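Local coordinates for putative bacterial transcription regulation protein (Staphylococcus aureus, PDB 3LUR), which probably binds small-molecule effectors through a domain of the integron-associated effector-binding family and may thereby take part in transcription regulation, at residues 3-9 and 94-100; 58-64 and 132-138; 15-21 and 69-75. All blocks are in the same frame, centred on the assembly; numbering follows the deposited sequence. Where two conformers were deposited one is given.

Contact 1: 3-9 and 94-100; sequences EYQLQQL and SSKYMVF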
loop_
_atom_site.group_PDB
_atom_site.type_symbol
_atom_site.label_atom_id
_atom_site.label_comp_id
_atom_site.label_asym_id
_atom_site.label_seq_id
_atom_site.Cartn_x
_atom_site.Cartn_y
_atom_site.Cartn_z
ATOM N N GLU A 3 12.072 7.662 -11.542
ATOM C CA GLU A 3 11.305 7.297 -12.715
ATOM C C GLU A 3 10.043 6.520 -12.293
ATOM O O GLU A 3 10.049 5.714 -11.320
ATOM C CB GLU A 3 12.145 6.521 -13.760
ATOM C CG GLU A 3 12.852 5.267 -13.264
ATOM C CD GLU A 3 14.145 5.541 -12.453
ATOM O OE1 GLU A 3 14.690 6.649 -12.517
ATOM O OE2 GLU A 3 14.622 4.618 -11.759
ATOM N N TYR A 4 8.957 6.795 -13.002
ATOM C CA TYR A 4 7.698 6.159 -12.723
ATOM C C TYR A 4 6.957 5.813 -14.005
ATOM O O TYR A 4 7.276 6.317 -15.070
ATOM C CB TYR A 4 6.834 7.068 -11.849
ATOM C CG TYR A 4 6.477 8.382 -12.504
ATOM C CD1 TYR A 4 5.347 8.498 -13.289
ATOM C CD2 TYR A 4 7.286 9.504 -12.366
ATOM C CE1 TYR A 4 5.005 9.710 -13.903
ATOM C CE2 TYR A 4 6.952 10.717 -12.983
ATOM C CZ TYR A 4 5.826 10.802 -13.754
ATOM O OH TYR A 4 5.476 11.978 -14.375
ATOM N N GLN A 5 5.987 4.929 -13.883
ATOM C CA GLN A 5 5.094 4.604 -14.976
ATOM C C GLN A 5 3.702 5.038 -14.581
ATOM O O GLN A 5 3.301 4.902 -13.416
ATOM C CB GLN A 5 5.079 3.099 -15.265
ATOM C CG GLN A 5 6.421 2.500 -15.635
ATOM C CD GLN A 5 6.902 2.921 -17.018
ATOM O OE1 GLN A 5 6.118 3.392 -17.872
ATOM N NE2 GLN A 5 8.205 2.730 -17.263
ATOM N N LEU A 6 2.978 5.615 -15.526
ATOM C CA LEU A 6 1.598 5.993 -15.284
ATOM C C LEU A 6 0.744 4.755 -15.468
ATOM O O LEU A 6 0.908 3.992 -16.438
ATOM C CB LEU A 6 1.144 7.096 -16.238
ATOM C CG LEU A 6 1.854 8.427 -16.063
ATOM C CD1 LEU A 6 1.496 9.391 -17.216
ATOM C CD2 LEU A 6 1.475 9.007 -14.688
ATOM N N GLN A 7 -0.148 4.521 -14.520
ATOM C CA GLN A 7 -1.061 3.409 -14.588
ATOM C C GLN A 7 -2.406 3.938 -14.126
ATOM O O GLN A 7 -2.487 5.019 -13.545
ATOM C CB GLN A 7 -0.626 2.263 -13.668
ATOM C CG GLN A 7 0.716 1.637 -13.994
ATOM C CD GLN A 7 0.745 0.944 -15.356
ATOM O OE1 GLN A 7 -0.291 0.775 -16.004
ATOM N NE2 GLN A 7 1.945 0.555 -15.802
ATOM N N GLN A 8 -3.468 3.218 -14.429
ATOM C CA GLN A 8 -4.774 3.602 -13.956
ATOM C C GLN A 8 -5.528 2.399 -13.470
ATOM O O GLN A 8 -5.397 1.319 -14.030
ATOM C CB GLN A 8 -5.551 4.343 -15.033
ATOM C CG GLN A 8 -5.839 3.598 -16.270
ATOM C CD GLN A 8 -6.598 4.462 -17.248
ATOM O OE1 GLN A 8 -6.175 5.572 -17.552
ATOM N NE2 GLN A 8 -7.729 3.965 -17.741
ATOM N N LEU A 9 -6.294 2.582 -12.398
ATOM C CA LEU A 9 -7.104 1.517 -11.846
ATOM C C LEU A 9 -8.596 1.903 -11.801
ATOM O O LEU A 9 -8.950 3.064 -11.546
ATOM C CB LEU A 9 -6.655 1.188 -10.431
ATOM C CG LEU A 9 -5.246 0.659 -10.188
ATOM C CD1 LEU A 9 -5.098 0.464 -8.692
ATOM C CD2 LEU A 9 -4.990 -0.644 -10.961
ATOM N N SER A 94 -11.409 4.676 -8.130
ATOM C CA SER A 94 -10.591 4.701 -9.346
ATOM C C SER A 94 -9.701 5.918 -9.407
ATOM O O SER A 94 -10.127 7.037 -9.069
ATOM C CB SER A 94 -11.459 4.705 -10.601
ATOM O OG SER A 94 -12.237 5.869 -10.670
ATOM N N SER A 95 -8.512 5.721 -9.934
ATOM C CA SER A 95 -7.558 6.803 -10.044
ATOM C C SER A 95 -6.459 6.453 -10.993
ATOM O O SER A 95 -6.199 5.257 -11.269
ATOM C CB SER A 95 -6.931 7.099 -8.672
ATOM O OG SER A 95 -6.081 8.229 -8.742
ATOM N N LYS A 96 -5.821 7.492 -11.496
ATOM C CA LYS A 96 -4.547 7.356 -12.170
ATOM C C LYS A 96 -3.481 7.386 -11.077
ATOM O O LYS A 96 -3.699 7.932 -9.970
ATOM C CB LYS A 96 -4.306 8.471 -13.183
ATOM C CG LYS A 96 -5.164 8.395 -14.443
ATOM C CD LYS A 96 -4.773 9.531 -15.402
ATOM C CE LYS A 96 -5.535 9.455 -16.722
ATOM N NZ LYS A 96 -5.232 10.628 -17.591
ATOM N N TYR A 97 -2.337 6.788 -11.381
ATOM C CA TYR A 97 -1.257 6.665 -10.438
ATOM C C TYR A 97 0.078 6.848 -11.105
ATOM O O TYR A 97 0.228 6.579 -12.306
ATOM C CB TYR A 97 -1.225 5.242 -9.823
ATOM C CG TYR A 97 -2.394 4.890 -8.925
ATOM C CD1 TYR A 97 -3.576 4.394 -9.443
ATOM C CD2 TYR A 97 -2.302 5.063 -7.568
ATOM C CE1 TYR A 97 -4.652 4.087 -8.597
ATOM C CE2 TYR A 97 -3.323 4.759 -6.732
ATOM C CZ TYR A 97 -4.497 4.276 -7.228
ATOM O OH TYR A 97 -5.476 4.012 -6.338
HETATM N N MSE A 98 1.037 7.348 -10.318
HETATM C CA MSE A 98 2.433 7.258 -10.671
HETATM C C MSE A 98 2.910 6.036 -9.904
HETATM O O MSE A 98 2.664 5.923 -8.697
HETATM C CB MSE A 98 3.213 8.494 -10.249
HETATM C CG MSE A 98 2.777 9.748 -10.940
HETATM SE SE MSE A 98 3.788 11.262 -10.199
HETATM C CE MSE A 98 3.079 11.201 -8.401
ATOM N N VAL A 99 3.538 5.100 -10.599
ATOM C CA VAL A 99 4.006 3.870 -9.988
ATOM C C VAL A 99 5.519 3.800 -9.987
ATOM O O VAL A 99 6.151 3.819 -11.055
ATOM C CB VAL A 99 3.439 2.643 -10.678
ATOM C CG1 VAL A 99 3.908 1.335 -9.934
ATOM C CG2 VAL A 99 1.937 2.728 -10.733
ATOM N N PHE A 100 6.091 3.837 -8.788
ATOM C CA PHE A 100 7.539 3.829 -8.593
ATOM C C PHE A 100 7.948 2.445 -8.151
ATOM O O PHE A 100 7.098 1.638 -7.796
ATOM C CB PHE A 100 7.944 4.821 -7.505
ATOM C CG PHE A 100 7.505 6.217 -7.770
ATOM C CD1 PHE A 100 6.230 6.612 -7.455
ATOM C CD2 PHE A 100 8.383 7.148 -8.312
ATOM C CE1 PHE A 100 5.805 7.926 -7.696
ATOM C CE2 PHE A 100 7.972 8.450 -8.564
ATOM C CZ PHE A 100 6.700 8.844 -8.257
#
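Leu9, Tyr97 and Tyr4 give up the most surface here: Leu9 closes one end of a short antiparallel ladder, Tyr97 sits in its middle, and Tyr4 lies just beyond the other end. Leu9 lays its CD1 3.7 Å from CE1 of Tyr97, on the sheet face that also carries Val99. The Tyr97 ring is held further by an edge-to-face meeting with Trp153, and Leu9 reaches on to Leu55. Next along, the aliphatic part of Gln7 covers Val99, CG to CG2 at 3.6 Å, before its amide turns outward.

The backbones pair regularly. Gln5 with Val99, Gln7 with Tyr97 and Leu9 with Ser95 are hydrogen-bonded pairs, each exchanging two bonds, such as Tyr97 N to Gln7 O at 2.8 Å and Leu9 N to Ser95 O at 2.9 Å. These bonds join the opening strands of the two β-α-β-β repeats that make up this SHS2-clan fold, and so complete the closed six-strand sheet. On its far edge, strand 95-100 bonds to strand 149-156.

Tyr4 works from the other end, on the side of Met98. This selenomethionine lies over the face of the Tyr4 ring: SE is 4.1 Å from the ring centroid, a Met-aromatic contact, and CG is 4.0 Å from the same centroid, a CH-pi contact. Tyr4 CB in turn sits over the Phe100 ring, 3.9 Å from its centroid. Helix 108-124 packs against this cluster, with Tyr120 touching Tyr4, Ile121 touching Met98 and Val117 touching Phe100.

Contact 2: 58-64 and 132-138; sequences ILGLCIP and APFFELY. With EDO (1,2-ethanediol), chain H.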
loop_
_atom_site.group_PDB
_atom_site.type_symbol
_atom_site.label_atom_id
_atom_site.label_comp_id
_atom_site.label_asym_id
_atom_site.label_seq_id
_atom_site.Cartn_x
_atom_site.Cartn_y
_atom_site.Cartn_z
ATOM N N ILE A 58 0.145 -8.354 -2.578
ATOM C CA ILE A 58 -0.572 -7.963 -1.394
ATOM C C ILE A 58 -0.207 -6.499 -1.151
ATOM O O ILE A 58 0.948 -6.063 -1.418
ATOM C CB ILE A 58 -0.274 -8.918 -0.209
ATOM C CG1 ILE A 58 -1.114 -8.533 1.016
ATOM C CG2 ILE A 58 1.220 -8.961 0.099
ATOM C CD1 ILE A 58 -1.205 -9.611 2.063
ATOM N N LEU A 59 -1.186 -5.747 -0.701
ATOM C CA LEU A 59 -1.031 -4.319 -0.488
ATOM C C LEU A 59 -0.777 -3.908 0.936
ATOM O O LEU A 59 -1.345 -4.478 1.899
ATOM C CB LEU A 59 -2.290 -3.567 -0.948
ATOM C CG LEU A 59 -2.713 -3.446 -2.423
ATOM C CD1 LEU A 59 -3.318 -4.700 -3.019
ATOM C CD2 LEU A 59 -3.759 -2.302 -2.562
ATOM N N GLY A 60 0.062 -2.873 1.041
ATOM C CA GLY A 60 0.242 -2.099 2.220
ATOM C C GLY A 60 -0.349 -0.749 1.853
ATOM O O GLY A 60 0.305 0.075 1.201
ATOM N N LEU A 61 -1.601 -0.547 2.222
ATOM C CA LEU A 61 -2.327 0.673 1.853
ATOM C C LEU A 61 -2.193 1.733 2.929
ATOM O O LEU A 61 -2.621 1.538 4.082
ATOM C CB LEU A 61 -3.817 0.367 1.605
ATOM C CG LEU A 61 -4.721 1.504 1.097
ATOM C CD1 LEU A 61 -4.522 1.786 -0.396
ATOM C CD2 LEU A 61 -6.175 1.183 1.372
ATOM N N CYS A 62 -1.652 2.886 2.532
ATOM C CA CYS A 62 -1.486 4.007 3.404
ATOM C C CYS A 62 -2.678 4.919 3.263
ATOM O O CYS A 62 -2.993 5.364 2.158
ATOM C CB CYS A 62 -0.195 4.729 3.042
ATOM S SG CYS A 62 1.260 3.636 3.268
ATOM N N ILE A 63 -3.358 5.154 4.387
ATOM C CA ILE A 63 -4.600 5.888 4.421
ATOM C C ILE A 63 -4.401 7.132 5.287
ATOM O O ILE A 63 -4.508 7.073 6.512
ATOM C CB ILE A 63 -5.780 5.007 4.953
ATOM C CG1 ILE A 63 -5.924 3.738 4.114
ATOM C CG2 ILE A 63 -7.143 5.798 4.947
ATOM C CD1 ILE A 63 -6.890 2.695 4.665
ATOM N N PRO A 64 -4.056 8.255 4.652
ATOM C CA PRO A 64 -3.990 9.484 5.475
ATOM C C PRO A 64 -5.348 9.730 6.088
ATOM O O PRO A 64 -6.372 9.630 5.385
ATOM C CB PRO A 64 -3.646 10.579 4.472
ATOM C CG PRO A 64 -3.058 9.864 3.275
ATOM C CD PRO A 64 -3.731 8.504 3.242
ATOM N N ALA A 132 -5.540 10.934 -1.598
ATOM C CA ALA A 132 -6.273 9.713 -1.574
ATOM C C ALA A 132 -5.296 8.691 -1.067
ATOM O O ALA A 132 -4.074 8.966 -0.983
ATOM C CB ALA A 132 -6.734 9.336 -2.983
ATOM N N PRO A 133 -5.793 7.488 -0.791
ATOM C CA PRO A 133 -4.859 6.467 -0.324
ATOM C C PRO A 133 -3.790 6.115 -1.352
ATOM O O PRO A 133 -4.015 6.229 -2.548
ATOM C CB PRO A 133 -5.778 5.280 -0.017
ATOM C CG PRO A 133 -7.084 5.880 0.286
ATOM C CD PRO A 133 -7.190 7.036 -0.679
ATOM N N PHE A 134 -2.610 5.725 -0.864
ATOM C CA PHE A 134 -1.525 5.306 -1.720
ATOM C C PHE A 134 -1.016 3.972 -1.175
ATOM O O PHE A 134 -1.253 3.659 -0.024
ATOM C CB PHE A 134 -0.415 6.371 -1.789
ATOM C CG PHE A 134 0.140 6.790 -0.455
ATOM C CD1 PHE A 134 -0.502 7.775 0.314
ATOM C CD2 PHE A 134 1.340 6.241 0.014
ATOM C CE1 PHE A 134 0.032 8.193 1.546
ATOM C CE2 PHE A 134 1.874 6.650 1.257
ATOM C CZ PHE A 134 1.212 7.617 2.019
ATOM N N PHE A 135 -0.358 3.181 -1.998
ATOM C CA PHE A 135 0.012 1.850 -1.525
ATOM C C PHE A 135 1.322 1.293 -2.011
ATOM O O PHE A 135 1.839 1.670 -3.060
ATOM C CB PHE A 135 -1.143 0.848 -1.793
ATOM C CG PHE A 135 -1.537 0.688 -3.247
ATOM C CD1 PHE A 135 -2.511 1.495 -3.810
ATOM C CD2 PHE A 135 -0.969 -0.323 -4.032
ATOM C CE1 PHE A 135 -2.899 1.328 -5.123
ATOM C CE2 PHE A 135 -1.365 -0.511 -5.345
ATOM C CZ PHE A 135 -2.318 0.328 -5.904
ATOM N N GLU A 136 1.829 0.360 -1.209
ATOM C CA GLU A 136 2.952 -0.476 -1.545
ATOM C C GLU A 136 2.323 -1.764 -2.053
ATOM O O GLU A 136 1.364 -2.254 -1.462
ATOM C CB GLU A 136 3.759 -0.773 -0.273
ATOM C CG GLU A 136 4.244 0.462 0.433
ATOM C CD GLU A 136 4.407 0.297 1.932
ATOM O OE1 GLU A 136 4.330 -0.826 2.476
ATOM O OE2 GLU A 136 4.617 1.319 2.575
ATOM N N LEU A 137 2.857 -2.327 -3.113
ATOM C CA LEU A 137 2.332 -3.572 -3.633
ATOM C C LEU A 137 3.467 -4.583 -3.646
ATOM O O LEU A 137 4.530 -4.369 -4.293
ATOM C CB LEU A 137 1.725 -3.374 -5.019
ATOM C CG LEU A 137 1.107 -4.608 -5.699
ATOM C CD1 LEU A 137 -0.135 -5.106 -4.898
ATOM C CD2 LEU A 137 0.762 -4.354 -7.167
ATOM N N TYR A 138 3.228 -5.697 -2.950
ATOM C CA TYR A 138 4.236 -6.767 -2.750
ATOM C C TYR A 138 3.930 -8.067 -3.495
ATOM O O TYR A 138 2.996 -8.778 -3.165
ATOM C CB TYR A 138 4.355 -7.081 -1.260
ATOM C CG TYR A 138 4.801 -5.913 -0.414
ATOM C CD1 TYR A 138 6.139 -5.601 -0.289
ATOM C CD2 TYR A 138 3.886 -5.123 0.263
ATOM C CE1 TYR A 138 6.548 -4.539 0.481
ATOM C CE2 TYR A 138 4.273 -4.070 1.018
ATOM C CZ TYR A 138 5.614 -3.763 1.115
ATOM O OH TYR A 138 6.004 -2.683 1.874
HETATM C C1 EDO H . 2.228 -13.079 -2.884
HETATM O O1 EDO H . 2.337 -11.733 -2.383
HETATM C C2 EDO H . 1.816 -13.051 -4.362
HETATM O O2 EDO H . 0.449 -12.645 -4.507
#
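This is a buried antiparallel strand pair in the closed sheet, its centre about 2 Å from the centre of the chain. Six backbone hydrogen bonds tie Ile58 to Tyr138, Gly60 to Glu136 and Cys62 to Phe134, the shortest running from Cys62 N to Phe134 O at 2.7 Å.

On the face of Leu59 and Leu61 the packing is hydrocarbon. Leu59 CD2 stands over the Phe135 ring, 3.9 Å from its centroid, while its CD1 meets CD1 of Leu137 at 3.7 Å; Leu61 CD1 reaches Pro133 CB, also at 3.7 Å. Trp153 stacks on Phe135.

The pair is one of the two seams between the β-α-β-β repeats of the fold, each contributing its second strand. On the seam's other face Cys62 CB lies 3.5 Å from the Phe134 ring centroid as a CH-pi contact, with the sulfur oblique to the ring. Beside it sits the buried carboxylate of Glu136, which accepts a 2.6 Å hydrogen bond at OE1 from Tyr138 OH. A CB on Gly60 would come only 2.9 Å from that OE1, so the bare backbone lets the carboxylate lie over the strand. A buried acid among aromatic residues, with Trp35 against Tyr138, is consistent with an effector pocket like that of BmrR-type relatives. Ethanediol, probably from the crystallisation liquor, makes a weak hydrogen bond from O1 to Tyr138 O at 3.1 Å.

Contact 3: 15-21 and 69-75; sequences VGIKETY and KMSYMIA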
loop_
_atom_site.group_PDB
_atom_site.type_symbol
_atom_site.label_atom_id
_atom_site.label_comp_id
_atom_site.label_asym_id
_atom_site.label_seq_id
_atom_site.Cartn_x
_atom_site.Cartn_y
_atom_site.Cartn_z
ATOM N N VAL A 15 -9.855 -5.978 0.785
ATOM C CA VAL A 15 -10.236 -6.758 1.935
ATOM C C VAL A 15 -8.983 -6.878 2.793
ATOM O O VAL A 15 -7.924 -7.298 2.316
ATOM C CB VAL A 15 -10.683 -8.193 1.544
ATOM C CG1 VAL A 15 -11.170 -8.963 2.764
ATOM C CG2 VAL A 15 -11.808 -8.181 0.453
ATOM N N GLY A 16 -9.091 -6.530 4.051
ATOM C CA GLY A 16 -7.929 -6.599 4.907
ATOM C C GLY A 16 -8.135 -6.096 6.312
ATOM O O GLY A 16 -9.266 -6.071 6.828
ATOM N N ILE A 17 -7.026 -5.690 6.925
ATOM C CA ILE A 17 -7.008 -5.239 8.302
ATOM C C ILE A 17 -6.280 -3.920 8.377
ATOM O O ILE A 17 -5.205 -3.768 7.800
ATOM C CB ILE A 17 -6.296 -6.265 9.230
ATOM C CG1 ILE A 17 -6.996 -7.623 9.177
ATOM C CG2 ILE A 17 -6.316 -5.775 10.659
ATOM C CD1 ILE A 17 -8.444 -7.573 9.756
ATOM N N LYS A 18 -6.846 -2.995 9.147
ATOM C CA LYS A 18 -6.299 -1.659 9.251
ATOM C C LYS A 18 -5.821 -1.362 10.668
ATOM O O LYS A 18 -6.430 -1.779 11.630
ATOM C CB LYS A 18 -7.361 -0.624 8.835
ATOM C CG LYS A 18 -6.839 0.803 8.754
ATOM C CD LYS A 18 -7.894 1.799 8.241
ATOM C CE LYS A 18 -8.772 2.375 9.331
ATOM N NZ LYS A 18 -9.445 3.628 8.845
ATOM N N GLU A 19 -4.707 -0.641 10.763
ATOM C CA GLU A 19 -4.198 -0.128 12.048
ATOM C C GLU A 19 -4.017 1.373 11.854
ATOM O O GLU A 19 -3.651 1.800 10.780
ATOM C CB GLU A 19 -2.895 -0.790 12.464
ATOM C CG GLU A 19 -3.120 -2.171 13.020
ATOM C CD GLU A 19 -1.894 -2.762 13.716
ATOM O OE1 GLU A 19 -0.780 -2.175 13.649
ATOM O OE2 GLU A 19 -2.054 -3.836 14.312
ATOM N N THR A 20 -4.318 2.161 12.882
ATOM C CA THR A 20 -4.212 3.600 12.773
ATOM C C THR A 20 -3.152 4.060 13.741
ATOM O O THR A 20 -3.118 3.631 14.896
ATOM C CB THR A 20 -5.558 4.287 13.060
ATOM O OG1 THR A 20 -6.533 3.809 12.134
ATOM C CG2 THR A 20 -5.454 5.839 12.942
ATOM N N TYR A 21 -2.271 4.915 13.242
ATOM C CA TYR A 21 -1.192 5.452 14.029
ATOM C C TYR A 21 -1.326 6.965 14.135
ATOM O O TYR A 21 -2.038 7.605 13.336
ATOM C CB TYR A 21 0.111 5.080 13.371
ATOM C CG TYR A 21 0.163 3.616 13.025
ATOM C CD1 TYR A 21 0.312 2.666 14.008
ATOM C CD2 TYR A 21 0.070 3.187 11.698
ATOM C CE1 TYR A 21 0.368 1.312 13.695
ATOM C CE2 TYR A 21 0.132 1.856 11.379
ATOM C CZ TYR A 21 0.279 0.923 12.388
ATOM O OH TYR A 21 0.346 -0.409 12.080
ATOM N N LYS A 69 -3.746 11.743 11.371
ATOM C CA LYS A 69 -3.307 10.382 11.650
ATOM C C LYS A 69 -3.013 9.649 10.360
ATOM O O LYS A 69 -3.347 10.109 9.285
ATOM C CB LYS A 69 -4.349 9.624 12.484
ATOM C CG LYS A 69 -4.436 10.117 13.931
ATOM C CD LYS A 69 -5.572 9.450 14.687
ATOM C CE LYS A 69 -5.610 9.873 16.158
ATOM N NZ LYS A 69 -4.479 9.299 16.942
HETATM N N MSE A 70 -2.339 8.512 10.477
HETATM C CA MSE A 70 -2.015 7.712 9.324
HETATM C C MSE A 70 -2.415 6.279 9.619
HETATM O O MSE A 70 -1.967 5.700 10.624
HETATM C CB MSE A 70 -0.515 7.794 9.043
HETATM C CG MSE A 70 -0.019 6.871 7.944
HETATM SE SE MSE A 70 -0.607 7.388 6.186
HETATM C CE MSE A 70 0.291 9.117 5.998
ATOM N N SER A 71 -3.271 5.723 8.766
ATOM C CA SER A 71 -3.652 4.319 8.871
ATOM C C SER A 71 -2.909 3.500 7.821
ATOM O O SER A 71 -2.530 4.005 6.774
ATOM C CB SER A 71 -5.160 4.154 8.685
ATOM O OG SER A 71 -5.873 4.740 9.753
ATOM N N TYR A 72 -2.661 2.241 8.131
ATOM C CA TYR A 72 -2.045 1.351 7.209
ATOM C C TYR A 72 -2.933 0.128 7.154
ATOM O O TYR A 72 -3.274 -0.421 8.201
ATOM C CB TYR A 72 -0.708 0.937 7.727
ATOM C CG TYR A 72 0.145 0.178 6.791
ATOM C CD1 TYR A 72 0.895 0.846 5.831
ATOM C CD2 TYR A 72 0.287 -1.201 6.888
ATOM C CE1 TYR A 72 1.745 0.175 4.984
ATOM C CE2 TYR A 72 1.140 -1.891 6.036
ATOM C CZ TYR A 72 1.880 -1.192 5.097
ATOM O OH TYR A 72 2.763 -1.822 4.254
HETATM N N MSE A 73 -3.319 -0.274 5.964
HETATM C CA MSE A 73 -4.137 -1.449 5.815
HETATM C C MSE A 73 -3.419 -2.508 4.999
HETATM O O MSE A 73 -2.974 -2.276 3.863
HETATM C CB MSE A 73 -5.495 -1.086 5.194
HETATM C CG MSE A 73 -6.435 -2.253 5.008
HETATM SE SE MSE A 73 -7.975 -1.601 3.983
HETATM C CE MSE A 73 -8.995 -3.215 3.917
ATOM N N ILE A 74 -3.281 -3.686 5.586
ATOM C CA ILE A 74 -2.739 -4.831 4.865
ATOM C C ILE A 74 -3.959 -5.433 4.180
ATOM O O ILE A 74 -4.947 -5.746 4.844
ATOM C CB ILE A 74 -2.077 -5.802 5.831
ATOM C CG1 ILE A 74 -0.810 -5.139 6.372
ATOM C CG2 ILE A 74 -1.770 -7.164 5.150
ATOM C CD1 ILE A 74 -0.113 -5.924 7.484
ATOM N N ALA A 75 -3.906 -5.572 2.864
ATOM C CA ALA A 75 -5.090 -5.953 2.136
ATOM C C ALA A 75 -4.793 -6.575 0.786
ATOM O O ALA A 75 -3.694 -6.422 0.213
ATOM C CB ALA A 75 -5.933 -4.690 1.903
#
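Backbone hydrogen bonds carry most of this antiparallel pairing. Ile17 with Ile74, Glu19 with Tyr72 and Tyr21 with Met70 each exchange two, the shortest from Tyr21 N to Met70 O at 2.8 Å. Between them, the non-hydrogen-bonded pairs bring CA atoms close to carbonyls, as where Gly16 CA lies 3.1 Å from Ile74 O. With phi 176° and psi -156°, Gly16 holds a backbone shape in which a CB would fall 1.9 Å from Ile74 O, a clash that glycine avoids.

Van der Waals contacts are fewer. The extended side chain of selenomethionine Met73 ends against Gly16, CE to N at 3.3 Å, and Tyr72 CB touches the edge of the Tyr21 ring at CE2, 3.9 Å away.

The polar side chains divide between the two faces. On one, Thr20 OG1 and Ser71 OG are hydrogen-bonded at 2.6 Å, and Glu65 takes both a hydrogen bond with Ser71 and a salt bridge from Lys18. On the other, Tyr21 OH donates to Glu19 OE1 at 2.6 Å, Glu19 also forms a salt bridge with Arg37 of helix 24-41, and Tyr72 OH is hydrogen-bonded to Glu136 and Trp35. The chemistry implies two roles for this pairing of the first and third strands of the first repeat: the charges of Lys18 and Glu19 are met by Glu65 and Arg37, while Tyr72 extends inward to the buried acid of the probable effector pocket.

How the contacts relate
All three contacts belong to one closed antiparallel sheet. Contact 3 pairs strands within the first repeat; contacts 1 and 2 are the two joins between the repeats. Along the chain both segments of contact 3 fall between those of contact 1, and those of contact 2 alternate with both. Strand 5-21 serves contacts 1 and 3, their centres about 21 Å apart on opposite sides of the chain's centre. The centres of contacts 2 and 3 lie about 9 Å apart, linked by Glu136 OE1 to Tyr72 OH at 2.6 Å. Tyr72 of the first repeat and Glu136 of the second meet here, so the probable pocket draws on both. Contact 1, centred about 13 Å from contact 2, reaches it through Tyr97 and Leu9 on Phe135.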